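Local coordinates for protein ferritin (Ulva pertusa, PDB 3VNX) that stores iron in a hollow shell of 24 subunits and probably oxidises ferrous iron as a ferroxidase, at residues A[57-62]-A[78-83]. Numbering follows the deposited sequence.
Sequences VYHALH and FFKEAS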
loop_
_atom_site.group_PDB
_atom_site.type_symbol
_atom_site.label_atom_id
_atom_site.label_comp_id
_atom_site.label_asym_id
_atom_site.label_seq_id
_atom_site.Cartn_x
_atom_site.Cartn_y
_atom_site.Cartn_z
ATOM N N VAL A 57 34.233 16.703 -36.878
ATOM C CA VAL A 57 34.184 18.155 -36.915
ATOM C C VAL A 57 33.372 18.678 -35.748
ATOM O O VAL A 57 33.781 19.625 -35.072
ATOM C CB VAL A 57 33.528 18.644 -38.199
ATOM C CG1 VAL A 57 33.329 20.148 -38.137
ATOM C CG2 VAL A 57 34.365 18.242 -39.400
ATOM N N TYR A 58 32.214 18.066 -35.512
ATOM C CA TYR A 58 31.385 18.485 -34.388
ATOM C C TYR A 58 32.110 18.318 -33.062
ATOM O O TYR A 58 31.945 19.134 -32.146
ATOM C CB TYR A 58 30.042 17.763 -34.378
ATOM C CG TYR A 58 29.068 18.388 -35.354
ATOM C CD1 TYR A 58 29.224 19.712 -35.744
ATOM C CD2 TYR A 58 28.006 17.666 -35.888
ATOM C CE1 TYR A 58 28.351 20.306 -36.638
ATOM C CE2 TYR A 58 27.124 18.254 -36.789
ATOM C CZ TYR A 58 27.302 19.584 -37.162
ATOM O OH TYR A 58 26.444 20.204 -38.061
ATOM N N HIS A 59 32.927 17.269 -32.966
ATOM C CA HIS A 59 33.696 17.042 -31.757
ATOM C C HIS A 59 34.728 18.160 -31.575
ATOM O O HIS A 59 34.994 18.600 -30.449
ATOM C CB HIS A 59 34.369 15.673 -31.779
ATOM C CG HIS A 59 34.571 15.095 -30.417
ATOM N ND1 HIS A 59 34.999 13.797 -30.213
ATOM C CD2 HIS A 59 34.385 15.625 -29.186
ATOM C CE1 HIS A 59 35.078 13.563 -28.915
ATOM N NE2 HIS A 59 34.715 14.660 -28.268
ATOM N N ALA A 60 35.298 18.633 -32.681
ATOM C CA ALA A 60 36.247 19.746 -32.601
ATOM C C ALA A 60 35.543 21.028 -32.111
ATOM O O ALA A 60 36.079 21.775 -31.274
ATOM C CB ALA A 60 36.947 19.966 -33.944
ATOM N N LEU A 61 34.331 21.262 -32.613
ATOM C CA LEU A 61 33.558 22.422 -32.198
ATOM C C LEU A 61 33.311 22.373 -30.707
ATOM O O LEU A 61 33.388 23.387 -29.999
ATOM C CB LEU A 61 32.235 22.463 -32.946
ATOM C CG LEU A 61 32.408 23.071 -34.339
ATOM C CD1 LEU A 61 31.218 22.755 -35.251
ATOM C CD2 LEU A 61 32.626 24.572 -34.208
ATOM N N HIS A 62 33.036 21.172 -30.223
ATOM C CA HIS A 62 32.818 20.979 -28.806
ATOM C C HIS A 62 34.032 21.446 -28.000
ATOM O O HIS A 62 33.899 22.178 -27.002
ATOM C CB HIS A 62 32.527 19.514 -28.501
ATOM C CG HIS A 62 32.787 19.151 -27.078
ATOM N ND1 HIS A 62 31.916 19.472 -26.057
ATOM C CD2 HIS A 62 33.838 18.524 -26.495
ATOM C CE1 HIS A 62 32.413 19.042 -24.909
ATOM N NE2 HIS A 62 33.578 18.463 -25.148
ATOM N N PHE A 78 25.996 20.784 -26.639
ATOM C CA PHE A 78 25.298 20.662 -27.910
ATOM C C PHE A 78 26.163 19.983 -28.974
ATOM O O PHE A 78 25.704 19.096 -29.698
ATOM C CB PHE A 78 24.866 22.038 -28.411
ATOM C CG PHE A 78 24.175 21.994 -29.734
ATOM C CD1 PHE A 78 22.803 21.773 -29.805
ATOM C CD2 PHE A 78 24.896 22.158 -30.915
ATOM C CE1 PHE A 78 22.153 21.727 -31.025
ATOM C CE2 PHE A 78 24.261 22.118 -32.138
ATOM C CZ PHE A 78 22.878 21.903 -32.199
ATOM N N PHE A 79 27.423 20.394 -29.073
ATOM C CA PHE A 79 28.263 19.811 -30.101
ATOM C C PHE A 79 28.739 18.404 -29.776
ATOM O O PHE A 79 28.895 17.586 -30.680
ATOM C CB PHE A 79 29.408 20.744 -30.494
ATOM C CG PHE A 79 28.951 21.905 -31.307
ATOM C CD1 PHE A 79 28.310 21.694 -32.522
ATOM C CD2 PHE A 79 29.127 23.200 -30.855
ATOM C CE1 PHE A 79 27.862 22.755 -33.287
ATOM C CE2 PHE A 79 28.684 24.277 -31.614
ATOM C CZ PHE A 79 28.056 24.055 -32.832
ATOM N N LYS A 80 28.965 18.113 -28.501
ATOM C CA LYS A 80 29.306 16.744 -28.148
ATOM C C LYS A 80 28.159 15.817 -28.554
ATOM O O LYS A 80 28.389 14.753 -29.138
ATOM C CB LYS A 80 29.638 16.596 -26.659
ATOM C CG LYS A 80 29.871 15.140 -26.224
ATOM C CD LYS A 80 30.883 14.418 -27.134
ATOM C CE LYS A 80 31.427 13.134 -26.493
ATOM N NZ LYS A 80 30.377 12.104 -26.250
ATOM N N GLU A 81 26.924 16.227 -28.261
ATOM C CA GLU A 81 25.757 15.427 -28.612
ATOM C C GLU A 81 25.628 15.303 -30.130
ATOM O O GLU A 81 25.453 14.206 -30.665
ATOM C CB GLU A 81 24.496 16.031 -27.992
ATOM C CG GLU A 81 24.483 15.931 -26.468
ATOM C CD GLU A 81 23.424 16.800 -25.812
ATOM O OE1 GLU A 81 22.823 17.658 -26.501
ATOM O OE2 GLU A 81 23.205 16.623 -24.594
ATOM N N ALA A 82 25.725 16.429 -30.832
ATOM C CA ALA A 82 25.687 16.367 -32.290
ATOM C C ALA A 82 26.762 15.395 -32.791
ATOM O O ALA A 82 26.516 14.620 -33.727
ATOM C CB ALA A 82 25.856 17.752 -32.918
ATOM N N SER A 83 27.935 15.411 -32.153
ATOM C CA SER A 83 29.000 14.491 -32.549
ATOM C C SER A 83 28.627 13.018 -32.313
ATOM O O SER A 83 28.778 12.179 -33.209
ATOM C CB SER A 83 30.330 14.831 -31.878
ATOM O OG SER A 83 31.293 13.845 -32.215
#
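In the ferritin four-helix bundle, helices 38-66 and 73-99 form an antiparallel hairpin; the axes of 57-62 and 78-83 come within 7.6 Å, their N-to-C directions 164° apart. Tyr58 (chi1 -80°, CG anti to the carbonyl carbon) sets its ring against Ala82, small enough to let it in, CB meeting Tyr58 CD2 at 3.7 Å; the Phe79 ring crosses the tyrosine obliquely. The buried hydroxyl of Tyr58 hydrogen-bonds Glu135 of helix 123-151, so an aromatic residue with a polar tip suits this position. His59, its CG anti to the backbone N (chi1 -151°), turns instead to the subunit interface: ND1 and NE2 hydrogen-bond Tyr52 OH and His91 ND1 of a neighbouring subunit. Its CB rests 3.6 Å from OG of Ser83, a small residue whose hydroxyl hydrogen-bonds Ser55 O. Leu61 supplies apolar bulk over one face of the Phe79 ring, a CH-pi contact with CB 3.9 Å from the centroid; Phe78 CD2 lies over the opposite face, toward the rim. His62 hydrogen-bonds Ala76 O through ND1 and offers a flat face to Lys80, whose ammonium group makes a salt bridge with Asp84. The lysine's apolar stem lies over that imidazole, Lys80 CB 3.7 Å from His62 ND1.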